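Local atomic coordinates of thiosulfate sulfurtransferase TUM1 (Saccharomyces cerevisiae, PDB entry 3UTN), a protein that accepts persulfide sulfur from the desulfurase NFS1 and hands it to UBA4 for the 2-thiolation of the wobble uridine of tRNAs. Residues 121-125 with 247-251; 134-138 with 176-181; 210-216 with 227-231. All blocks are in the same frame, centred on the assembly; numbering follows the deposited sequence.

Contact 1 of 3, residues 121-125 with 247-251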
ATOM      1  N   ARG A 121       1.900   0.331 -12.147  1.00 20.19           N
ATOM      2  CA  ARG A 121       1.426  -0.188 -13.413  1.00 21.32           C
ATOM      3  C   ARG A 121       0.465  -1.332 -13.231  1.00 21.14           C
ATOM      4  O   ARG A 121      -0.210  -1.728 -14.172  1.00 21.93           O
ATOM      5  CB  ARG A 121       2.600  -0.616 -14.269  1.00 21.85           C
ATOM      6  CG  ARG A 121       3.471   0.560 -14.606  1.00 22.31           C
ATOM      7  CD  ARG A 121       4.698   0.153 -15.379  1.00 24.02           C
ATOM      8  NE  ARG A 121       5.508   1.336 -15.611  1.00 25.40           N
ATOM      9  CZ  ARG A 121       5.240   2.256 -16.529  1.00 24.87           C
ATOM     10  NH1 ARG A 121       4.185   2.126 -17.316  1.00 25.81           N
ATOM     11  NH2 ARG A 121       6.030   3.307 -16.658  1.00 26.79           N
ATOM     12  N   VAL A 122       0.408  -1.868 -12.022  1.00 21.16           N
ATOM     13  CA  VAL A 122      -0.427  -3.029 -11.768  1.00 22.12           C
ATOM     14  C   VAL A 122      -1.859  -2.589 -11.541  1.00 22.33           C
ATOM     15  O   VAL A 122      -2.790  -3.132 -12.134  1.00 22.91           O
ATOM     16  CB  VAL A 122       0.091  -3.845 -10.576  1.00 22.10           C
ATOM     17  CG1 VAL A 122      -0.848  -5.006 -10.264  1.00 22.20           C
ATOM     18  CG2 VAL A 122       1.483  -4.358 -10.885  1.00 22.87           C
ATOM     19  N   GLY A 123      -2.024  -1.581 -10.700  1.00 22.46           N
ATOM     20  CA  GLY A 123      -3.339  -1.082 -10.374  1.00 23.83           C
ATOM     21  C   GLY A 123      -3.537  -1.189  -8.890  1.00 23.51           C
ATOM     22  O   GLY A 123      -4.033  -2.196  -8.395  1.00 25.60           O
ATOM     23  N   ASN A 124      -3.114  -0.156  -8.177  1.00 23.15           N
ATOM     24  CA  ASN A 124      -3.289  -0.109  -6.731  1.00 21.94           C
ATOM     25  C   ASN A 124      -2.745  -1.336  -6.068  1.00 21.93           C
ATOM     26  O   ASN A 124      -3.392  -1.965  -5.232  1.00 21.70           O
ATOM     27  CB  ASN A 124      -4.750   0.074  -6.396  1.00 21.60           C
ATOM     28  CG  ASN A 124      -5.222   1.435  -6.767  1.00 21.46           C
ATOM     29  OD1 ASN A 124      -4.530   2.410  -6.501  1.00 22.46           O
ATOM     30  ND2 ASN A 124      -6.383   1.522  -7.387  1.00 21.11           N
ATOM     31  N   PHE A 125      -1.538  -1.674  -6.475  1.00 21.15           N
ATOM     32  CA  PHE A 125      -0.900  -2.853  -5.992  1.00 21.15           C
ATOM     33  C   PHE A 125       0.191  -2.448  -5.024  1.00 20.05           C
ATOM     34  O   PHE A 125       0.122  -2.764  -3.855  1.00 20.33           O
ATOM     35  CB  PHE A 125      -0.340  -3.633  -7.162  1.00 22.23           C
ATOM     36  CG  PHE A 125       0.253  -4.944  -6.778  1.00 23.51           C
ATOM     37  CD1 PHE A 125       1.615  -5.155  -6.895  1.00 24.10           C
ATOM     38  CD2 PHE A 125      -0.550  -5.972  -6.301  1.00 24.70           C
ATOM     39  CE1 PHE A 125       2.175  -6.371  -6.542  1.00 24.50           C
ATOM     40  CE2 PHE A 125       0.003  -7.193  -5.946  1.00 25.54           C
ATOM     41  CZ  PHE A 125       1.369  -7.391  -6.069  1.00 25.67           C
ATOM     42  N   THR A 247      -9.975  -3.142 -13.542  1.00 32.65           N
ATOM     43  CA  THR A 247      -9.185  -1.915 -13.583  1.00 30.77           C
ATOM     44  C   THR A 247      -8.308  -1.766 -12.351  1.00 28.53           C
ATOM     45  O   THR A 247      -7.387  -0.957 -12.334  1.00 28.00           O
ATOM     46  CB  THR A 247     -10.089  -0.678 -13.692  1.00 30.68           C
ATOM     47  OG1 THR A 247     -10.836  -0.526 -12.478  1.00 31.39           O
ATOM     48  CG2 THR A 247     -11.057  -0.818 -14.868  1.00 31.33           C
ATOM     49  N   LYS A 248      -8.616  -2.539 -11.315  1.00 27.45           N
ATOM     50  CA  LYS A 248      -7.892  -2.488 -10.045  1.00 26.57           C
ATOM     51  C   LYS A 248      -7.977  -1.116  -9.390  1.00 24.54           C
ATOM     52  O   LYS A 248      -7.187  -0.789  -8.514  1.00 23.18           O
ATOM     53  CB  LYS A 248      -6.428  -2.919 -10.218  1.00 27.91           C
ATOM     54  CG  LYS A 248      -6.242  -4.274 -10.877  1.00 30.26           C
ATOM     55  CD  LYS A 248      -6.992  -5.350 -10.113  1.00 32.49           C
ATOM     56  CE  LYS A 248      -6.849  -6.704 -10.785  1.00 34.46           C
ATOM     57  NZ  LYS A 248      -7.784  -7.673 -10.149  1.00 37.17           N
ATOM     58  N   THR A 249      -8.935  -0.307  -9.822  1.00 23.48           N
ATOM     59  CA  THR A 249      -9.149   0.959  -9.163  1.00 22.98           C
ATOM     60  C   THR A 249      -9.802   0.677  -7.839  1.00 22.55           C
ATOM     61  O   THR A 249     -10.540  -0.304  -7.681  1.00 22.85           O
ATOM     62  CB  THR A 249     -10.095   1.898  -9.925  1.00 23.32           C
ATOM     63  OG1 THR A 249     -11.268   1.172 -10.315  1.00 24.02           O
ATOM     64  CG2 THR A 249      -9.409   2.483 -11.133  1.00 23.27           C
ATOM     65  N   TYR A 250      -9.515   1.537  -6.884  1.00 22.01           N
ATOM     66  CA  TYR A 250     -10.352   1.621  -5.726  1.00 22.46           C
ATOM     67  C   TYR A 250     -11.661   2.161  -6.217  1.00 23.22           C
ATOM     68  O   TYR A 250     -11.678   3.098  -7.012  1.00 22.78           O
ATOM     69  CB  TYR A 250      -9.783   2.593  -4.737  1.00 21.57           C
ATOM     70  CG  TYR A 250      -8.617   2.041  -4.006  1.00 21.10           C
ATOM     71  CD1 TYR A 250      -8.795   1.085  -3.014  1.00 20.70           C
ATOM     72  CD2 TYR A 250      -7.332   2.474  -4.299  1.00 20.65           C
ATOM     73  CE1 TYR A 250      -7.714   0.568  -2.337  1.00 20.87           C
ATOM     74  CE2 TYR A 250      -6.247   1.977  -3.615  1.00 20.66           C
ATOM     75  CZ  TYR A 250      -6.446   1.024  -2.643  1.00 20.57           C
ATOM     76  OH  TYR A 250      -5.375   0.533  -1.976  1.00 20.41           O
ATOM     77  N   PRO A 251     -12.761   1.557  -5.765  1.00 24.52           N
ATOM     78  CA  PRO A 251     -14.062   2.135  -6.033  1.00 25.41           C
ATOM     79  C   PRO A 251     -14.083   3.544  -5.491  1.00 25.94           C
ATOM     80  O   PRO A 251     -13.282   3.889  -4.619  1.00 24.74           O
ATOM     81  CB  PRO A 251     -15.005   1.248  -5.227  1.00 25.57           C
ATOM     82  CG  PRO A 251     -14.311  -0.061  -5.172  1.00 25.30           C
ATOM     83  CD  PRO A 251     -12.858   0.275  -5.052  1.00 24.54           C
TER

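Contact 2 of 3, residues 134-138 with 176-181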
ATOM      1  N   LEU A 134       4.857   7.390   1.658  1.00 20.53           N
ATOM      2  CA  LEU A 134       5.057   8.821   1.511  1.00 21.06           C
ATOM      3  C   LEU A 134       4.276   9.576   2.562  1.00 21.32           C
ATOM      4  O   LEU A 134       4.821  10.424   3.255  1.00 20.93           O
ATOM      5  CB  LEU A 134       4.627   9.272   0.122  1.00 20.66           C
ATOM      6  CG  LEU A 134       5.473   8.679  -0.997  1.00 20.63           C
ATOM      7  CD1 LEU A 134       4.816   8.990  -2.324  1.00 20.81           C
ATOM      8  CD2 LEU A 134       6.892   9.224  -0.944  1.00 20.80           C
ATOM      9  N   GLY A 135       2.996   9.242   2.677  1.00 21.89           N
ATOM     10  CA  GLY A 135       2.122   9.845   3.670  1.00 22.72           C
ATOM     11  C   GLY A 135       2.602   9.575   5.076  1.00 23.11           C
ATOM     12  O   GLY A 135       2.693  10.492   5.882  1.00 23.78           O
ATOM     13  N   VAL A 136       2.926   8.318   5.372  1.00 23.16           N
ATOM     14  CA  VAL A 136       3.373   7.959   6.713  1.00 23.82           C
ATOM     15  C   VAL A 136       4.629   8.736   7.046  1.00 24.33           C
ATOM     16  O   VAL A 136       4.790   9.212   8.158  1.00 24.94           O
ATOM     17  CB  VAL A 136       3.619   6.453   6.875  1.00 23.68           C
ATOM     18  CG1 VAL A 136       4.302   6.154   8.201  1.00 24.26           C
ATOM     19  CG2 VAL A 136       2.304   5.708   6.806  1.00 23.21           C
ATOM     20  N   MET A 137       5.492   8.888   6.052  1.00 24.13           N
ATOM     21  CA  MET A 137       6.715   9.632   6.228  1.00 25.61           C
ATOM     22  C   MET A 137       6.477  11.129   6.202  1.00 25.55           C
ATOM     23  O   MET A 137       7.416  11.908   6.096  1.00 26.83           O
ATOM     24  CB  MET A 137       7.732   9.223   5.176  1.00 26.37           C
ATOM     25  CG  MET A 137       8.365   7.876   5.452  1.00 28.52           C
ATOM     26  SD  MET A 137       8.915   7.730   7.162  1.00 31.50           S
ATOM     27  CE  MET A 137      10.205   8.970   7.246  1.00 32.07           C
ATOM     28  N   GLY A 138       5.211  11.516   6.299  1.00 25.36           N
ATOM     29  CA  GLY A 138       4.840  12.897   6.532  1.00 25.15           C
ATOM     30  C   GLY A 138       4.934  13.764   5.307  1.00 24.64           C
ATOM     31  O   GLY A 138       4.970  14.988   5.413  1.00 25.88           O
ATOM     32  N   SER A 176      12.055  14.193   5.975  1.00 31.74           N
ATOM     33  CA  SER A 176      10.783  14.040   6.648  1.00 32.40           C
ATOM     34  C   SER A 176      10.857  14.749   7.991  1.00 33.17           C
ATOM     35  O   SER A 176      11.724  14.451   8.810  1.00 33.93           O
ATOM     36  CB  SER A 176      10.465  12.564   6.851  1.00 31.72           C
ATOM     37  OG  SER A 176       9.293  12.417   7.631  1.00 32.23           O
ATOM     38  N   SER A 177       9.964  15.709   8.193  1.00 34.30           N
ATOM     39  CA  SER A 177       9.932  16.483   9.427  1.00 35.52           C
ATOM     40  C   SER A 177       9.080  15.762  10.461  1.00 35.77           C
ATOM     41  O   SER A 177       9.241  15.957  11.666  1.00 36.04           O
ATOM     42  CB  SER A 177       9.372  17.878   9.160  1.00 35.99           C
ATOM     43  OG  SER A 177       8.053  17.805   8.656  1.00 38.05           O
ATOM     44  N   GLU A 178       8.175  14.925   9.969  1.00 35.48           N
ATOM     45  CA  GLU A 178       7.282  14.153  10.814  1.00 35.09           C
ATOM     46  C   GLU A 178       6.971  12.840  10.130  1.00 34.33           C
ATOM     47  O   GLU A 178       7.028  12.728   8.903  1.00 33.96           O
ATOM     48  CB  GLU A 178       5.980  14.917  11.076  1.00 36.91           C
ATOM     49  CG  GLU A 178       5.285  15.414   9.814  1.00 38.76           C
ATOM     50  CD  GLU A 178       3.964  16.106  10.088  1.00 40.33           C
ATOM     51  OE1 GLU A 178       3.370  16.643   9.127  1.00 42.75           O
ATOM     52  OE2 GLU A 178       3.511  16.109  11.252  1.00 40.54           O
ATOM     53  N   SER A 179       6.655  11.838  10.927  1.00 32.65           N
ATOM     54  CA  SER A 179       6.212  10.584  10.367  1.00 33.27           C
ATOM     55  C   SER A 179       5.109  10.024  11.237  1.00 32.64           C
ATOM     56  O   SER A 179       4.920  10.459  12.377  1.00 32.67           O
ATOM     57  CB  SER A 179       7.380   9.615  10.191  1.00 33.54           C
ATOM     58  OG  SER A 179       7.998   9.329  11.428  1.00 36.02           O
ATOM     59  N   PHE A 180       4.366   9.075  10.689  1.00 31.53           N
ATOM     60  CA  PHE A 180       3.152   8.628  11.331  1.00 31.00           C
ATOM     61  C   PHE A 180       3.124   7.121  11.531  1.00 30.63           C
ATOM     62  O   PHE A 180       2.050   6.531  11.616  1.00 29.87           O
ATOM     63  CB  PHE A 180       1.939   9.119  10.540  1.00 30.93           C
ATOM     64  CG  PHE A 180       1.920  10.608  10.344  1.00 32.10           C
ATOM     65  CD1 PHE A 180       1.549  11.452  11.382  1.00 32.59           C
ATOM     66  CD2 PHE A 180       2.310  11.172   9.133  1.00 31.55           C
ATOM     67  CE1 PHE A 180       1.543  12.828  11.213  1.00 33.29           C
ATOM     68  CE2 PHE A 180       2.305  12.546   8.959  1.00 32.27           C
ATOM     69  CZ  PHE A 180       1.922  13.376   9.999  1.00 33.24           C
ATOM     70  N   GLN A 181       4.306   6.509  11.618  1.00 30.86           N
ATOM     71  CA  GLN A 181       4.412   5.064  11.846  1.00 32.43           C
ATOM     72  C   GLN A 181       3.589   4.658  13.056  1.00 32.94           C
ATOM     73  O   GLN A 181       2.865   3.666  13.016  1.00 32.61           O
ATOM     74  CB  GLN A 181       5.862   4.624  12.052  1.00 33.53           C
ATOM     75  CG  GLN A 181       6.761   4.806  10.842  1.00 33.96           C
ATOM     76  CD  GLN A 181       7.472   6.138  10.854  1.00 34.93           C
ATOM     77  OE1 GLN A 181       6.923   7.147  11.305  1.00 35.80           O
ATOM     78  NE2 GLN A 181       8.704   6.149  10.368  1.00 34.81           N
TER
HETATM   79  O   HOH W   1       7.935  15.861   6.604  1.00 32.73           O
HETATM   80  O   HOH W   2       5.327  17.012   6.925  1.00 36.23           O
HETATM   81  O   HOH W   3       1.841  15.587   6.608  1.00 48.44           O

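Contact 3 of 3, residues 210-216 with 227-231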
ATOM      1  N   ARG A 210      -4.130 -10.838   2.139  1.00 22.27           N
ATOM      2  CA  ARG A 210      -3.729 -11.999   1.362  1.00 23.25           C
ATOM      3  C   ARG A 210      -4.958 -12.699   0.842  1.00 23.75           C
ATOM      4  O   ARG A 210      -6.066 -12.447   1.306  1.00 23.74           O
ATOM      5  CB  ARG A 210      -2.918 -12.968   2.199  1.00 23.71           C
ATOM      6  CG  ARG A 210      -1.557 -12.441   2.594  1.00 23.84           C
ATOM      7  CD  ARG A 210      -0.923 -13.393   3.584  1.00 24.19           C
ATOM      8  NE  ARG A 210      -1.724 -13.495   4.794  1.00 24.26           N
ATOM      9  CZ  ARG A 210      -1.885 -14.614   5.486  1.00 24.68           C
ATOM     10  NH1 ARG A 210      -1.307 -15.740   5.084  1.00 24.27           N
ATOM     11  NH2 ARG A 210      -2.633 -14.603   6.577  1.00 24.04           N
ATOM     12  N   SER A 211      -4.758 -13.574  -0.131  1.00 24.42           N
ATOM     13  CA  SER A 211      -5.840 -14.386  -0.638  1.00 25.15           C
ATOM     14  C   SER A 211      -6.476 -15.119   0.529  1.00 25.77           C
ATOM     15  O   SER A 211      -5.820 -15.402   1.540  1.00 25.27           O
ATOM     16  CB  SER A 211      -5.312 -15.390  -1.651  1.00 25.35           C
ATOM     17  OG  SER A 211      -4.456 -16.306  -1.003  1.00 25.68           O
ATOM     18  N   LEU A 212      -7.762 -15.407   0.383  1.00 27.43           N
ATOM     19  CA  LEU A 212      -8.493 -16.191   1.352  1.00 28.53           C
ATOM     20  C   LEU A 212      -7.774 -17.519   1.581  1.00 28.57           C
ATOM     21  O   LEU A 212      -7.653 -17.968   2.715  1.00 28.80           O
ATOM     22  CB  LEU A 212      -9.926 -16.418   0.864  1.00 29.49           C
ATOM     23  CG  LEU A 212     -10.839 -17.298   1.718  1.00 30.50           C
ATOM     24  CD1 LEU A 212     -11.021 -16.702   3.102  1.00 31.14           C
ATOM     25  CD2 LEU A 212     -12.186 -17.503   1.041  1.00 31.22           C
ATOM     26  N   GLY A 213      -7.275 -18.115   0.499  1.00 28.46           N
ATOM     27  CA  GLY A 213      -6.573 -19.391   0.561  1.00 29.04           C
ATOM     28  C   GLY A 213      -5.370 -19.324   1.474  1.00 28.49           C
ATOM     29  O   GLY A 213      -5.167 -20.194   2.318  1.00 29.01           O
ATOM     30  N   ARG A 214      -4.572 -18.276   1.309  1.00 28.62           N
ATOM     31  CA  ARG A 214      -3.424 -18.052   2.174  1.00 27.51           C
ATOM     32  C   ARG A 214      -3.867 -17.786   3.599  1.00 27.67           C
ATOM     33  O   ARG A 214      -3.304 -18.327   4.541  1.00 27.28           O
ATOM     34  CB  ARG A 214      -2.594 -16.891   1.661  1.00 27.78           C
ATOM     35  CG  ARG A 214      -1.785 -17.241   0.426  1.00 27.80           C
ATOM     36  CD  ARG A 214      -1.199 -15.991  -0.182  1.00 28.11           C
ATOM     37  NE  ARG A 214      -0.207 -15.375   0.691  1.00 27.13           N
ATOM     38  CZ  ARG A 214       0.333 -14.181   0.480  1.00 27.15           C
ATOM     39  NH1 ARG A 214      -0.027 -13.458  -0.571  1.00 27.88           N
ATOM     40  NH2 ARG A 214       1.237 -13.711   1.323  1.00 27.03           N
ATOM     41  N   PHE A 215      -4.888 -16.955   3.749  1.00 27.27           N
ATOM     42  CA  PHE A 215      -5.443 -16.678   5.052  1.00 27.60           C
ATOM     43  C   PHE A 215      -5.881 -17.972   5.719  1.00 28.24           C
ATOM     44  O   PHE A 215      -5.580 -18.209   6.884  1.00 27.08           O
ATOM     45  CB  PHE A 215      -6.635 -15.745   4.924  1.00 26.93           C
ATOM     46  CG  PHE A 215      -7.254 -15.388   6.229  1.00 26.51           C
ATOM     47  CD1 PHE A 215      -6.841 -14.259   6.912  1.00 26.06           C
ATOM     48  CD2 PHE A 215      -8.254 -16.181   6.779  1.00 26.01           C
ATOM     49  CE1 PHE A 215      -7.413 -13.923   8.125  1.00 26.11           C
ATOM     50  CE2 PHE A 215      -8.829 -15.852   7.993  1.00 25.25           C
ATOM     51  CZ  PHE A 215      -8.406 -14.723   8.664  1.00 25.40           C
ATOM     52  N   GLU A 216      -6.590 -18.806   4.965  1.00 29.51           N
ATOM     53  CA  GLU A 216      -7.138 -20.039   5.502  1.00 31.73           C
ATOM     54  C   GLU A 216      -6.072 -21.108   5.704  1.00 31.96           C
ATOM     55  O   GLU A 216      -6.308 -22.105   6.377  1.00 32.92           O
ATOM     56  CB  GLU A 216      -8.264 -20.552   4.608  1.00 33.19           C
ATOM     57  CG  GLU A 216      -9.534 -19.730   4.739  1.00 34.89           C
ATOM     58  CD  GLU A 216     -10.662 -20.228   3.863  1.00 35.74           C
ATOM     59  OE1 GLU A 216     -10.403 -21.027   2.939  1.00 37.85           O
ATOM     60  OE2 GLU A 216     -11.811 -19.808   4.099  1.00 37.98           O
ATOM     61  N   PRO A 227       4.646 -20.809   6.337  1.00 30.54           N
ATOM     62  CA  PRO A 227       3.365 -21.434   6.074  1.00 29.03           C
ATOM     63  C   PRO A 227       2.309 -20.355   5.947  1.00 28.32           C
ATOM     64  O   PRO A 227       2.486 -19.247   6.455  1.00 26.28           O
ATOM     65  CB  PRO A 227       3.107 -22.260   7.335  1.00 29.19           C
ATOM     66  CG  PRO A 227       3.937 -21.623   8.391  1.00 29.44           C
ATOM     67  CD  PRO A 227       5.145 -21.096   7.690  1.00 29.57           C
ATOM     68  N   SER A 228       1.218 -20.678   5.272  1.00 27.39           N
ATOM     69  CA  SER A 228       0.100 -19.766   5.208  1.00 27.51           C
ATOM     70  C   SER A 228      -0.751 -19.924   6.461  1.00 26.91           C
ATOM     71  O   SER A 228      -0.305 -20.474   7.469  1.00 26.43           O
ATOM     72  CB  SER A 228      -0.714 -20.008   3.945  1.00 27.98           C
ATOM     73  OG  SER A 228      -1.152 -21.350   3.877  1.00 29.83           O
ATOM     74  N   GLY A 229      -1.983 -19.446   6.397  1.00 26.14           N
ATOM     75  CA  GLY A 229      -2.804 -19.371   7.581  1.00 25.71           C
ATOM     76  C   GLY A 229      -2.869 -17.915   7.946  1.00 25.14           C
ATOM     77  O   GLY A 229      -2.461 -17.052   7.170  1.00 25.10           O
ATOM     78  N   HIS A 230      -3.365 -17.621   9.132  1.00 24.66           N
ATOM     79  CA  HIS A 230      -3.545 -16.237   9.481  1.00 24.51           C
ATOM     80  C   HIS A 230      -3.298 -15.981  10.914  1.00 24.25           C
ATOM     81  O   HIS A 230      -3.164 -16.904  11.725  1.00 23.72           O
ATOM     82  CB  HIS A 230      -4.934 -15.778   9.109  1.00 24.29           C
ATOM     83  CG  HIS A 230      -6.019 -16.538   9.799  1.00 25.35           C
ATOM     84  ND1 HIS A 230      -6.509 -17.689   9.316  1.00 25.06           N
ATOM     85  CD2 HIS A 230      -6.712 -16.276  10.974  1.00 25.48           C
ATOM     86  CE1 HIS A 230      -7.465 -18.141  10.137  1.00 26.24           C
ATOM     87  NE2 HIS A 230      -7.596 -17.267  11.144  1.00 26.22           N
ATOM     88  N   ILE A 231      -3.217 -14.698  11.223  1.00 23.83           N
ATOM     89  CA  ILE A 231      -3.034 -14.264  12.575  1.00 23.97           C
ATOM     90  C   ILE A 231      -4.387 -14.434  13.229  1.00 24.37           C
ATOM     91  O   ILE A 231      -5.390 -13.952  12.709  1.00 24.56           O
ATOM     92  CB  ILE A 231      -2.585 -12.808  12.630  1.00 23.74           C
ATOM     93  CG1 ILE A 231      -1.309 -12.619  11.806  1.00 23.47           C
ATOM     94  CG2 ILE A 231      -2.361 -12.381  14.067  1.00 23.64           C
ATOM     95  CD1 ILE A 231      -0.976 -11.177  11.537  1.00 22.48           C
TER

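Contact 1 of 3, residues 121-125 with 247-251
V122 meets K248 through its backbone: its carbonyl O lies 3.8 Å from K248 CG. G123 and K248 have the nearest CA atoms across the two segments, 4.8 Å apart. The positive phi of G123, 122°, is a backbone shape suited to glycine, and the lack of a side chain leaves room for K248 CB, which sits 3.1 Å from G123 O. The rest of the lysine bends away at chi2 and carries NZ to P245.

N124 makes the polar bond of the contact. Its ND2 donates to K248 O at 2.7 Å, in the plane of the carbonyl and on a lone pair, with an N-H...O angle of 151°. N146 OD1 takes a second bond from the same nitrogen. The amide meets the Y250 ring obliquely, N124 CG 3.4 Å from Y250 CE2, the planes 45° apart. The phenol is held at its far end by I290 O.

Within segment 247-251, T247 OG1 accepts from T249 N at 3.3 Å, an ST turn. The arrangement is an interdomain loop-to-loop contact, joining the two rhodanese domains of a tandem sulfurtransferase.

Contact 2 of 3, residues 134-138 with 176-181
M137, V136 and F180 carry most of the buried surface between the end of helix 127-136 and segment 176-181. M137 bends at chi2 and chi3, which brings its thioether back onto segment 176-181 although its CB starts out away from it. SD then lies 3.9 Å from S179 CB, and CE packs on S176. S176 OG also donates to M137 O; at 2.5 Å this bond is modelled very short, and its exact length is doubtful.

V136 works through both backbone and side chain. Its carbonyl O accepts from F180 N at 2.6 Å, with the donor tilted 15° from the carbonyl plane, and also receives a CA-H...O contact from S179. CG1, turned anti to the backbone N (chi1 170°), reaches 3.4 Å from Q181 N at the start of helix 181-184.

F180, the N-cap residue of helix 181-184, turns its ring so that G135 O lies at the edge, in plane, 3.3 Å from CD2. Its CE2 comes within 3.5 Å of G138 CA. G138, with positive phi, is the C-prime residue of the Schellman motif closing helix 127-136, and water bridges its carbonyl to E178 OE1.

K98 and F101 of helix 98-107 touch M137, L26 lies against V136 and F180, and L134 packs on L116 and V118 of strand 115-119 and on F101 and M105 of helix 98-107.

Contact 3 of 3, residues 210-216 with 227-231
R210 holds G229 O end-on with two nitrogens, NH2 at 2.5 Å and NH1 at 2.7 Å, the oxygen only 2° out of the guanidinium plane. Both donors have acidic partners as well: D208 binds NH2 and E221 binds NH1, so the arginine is fixed in orientation as well as place.

The backbone of the glycine is held at its other end, where G229 N donates to R214 O at 2.5 Å, almost straight along the carbonyl. H230 ND1 takes the next carbonyl of the helix, F215 O, at 2.7 Å; the oxygen is near the imidazole plane, but the nitrogen stands 42° out of the carbonyl plane. NE2 is satisfied by D327 O, so both ring nitrogens have a partner. The imidazole lies on F215 in an offset stack, centroids 3.7 Å apart and planes at 3°.

At the N-cap S211 OG accepts from R214 N; R210 CG lies over one face of the R214 guanidinium, which pairs with E221. S228 OG is bound to E219 O. R210 approaches the catalytic C282, whose side chain is about 4 Å away. The contact ties helix 212-216 to the loop leading into strand 234-236, with W310 of helix 309-317 as a cation-pi partner of R210.

In the fold
The three contacts illustrate how chemistry follows place in a two-domain protein. Contact 1 alone joins the two rhodanese domains, loop to loop; it is partly buried and rests on one hydrogen bond from a side-chain amide and one aromatic neighbour. Contacts 2 and 3 each pair a short helix segment with a loop, the first beside the N-terminal sheet and the second beside the C-terminal one, on opposite sides of the chain's centre and about 30 Å apart between centres. Contact 3 is buried, charged and next to the active site; contact 2 is partly buried, water-bridged on its exposed side at E178 and remote from that site. Along the chain both are nested within the loop that contact 1 closes.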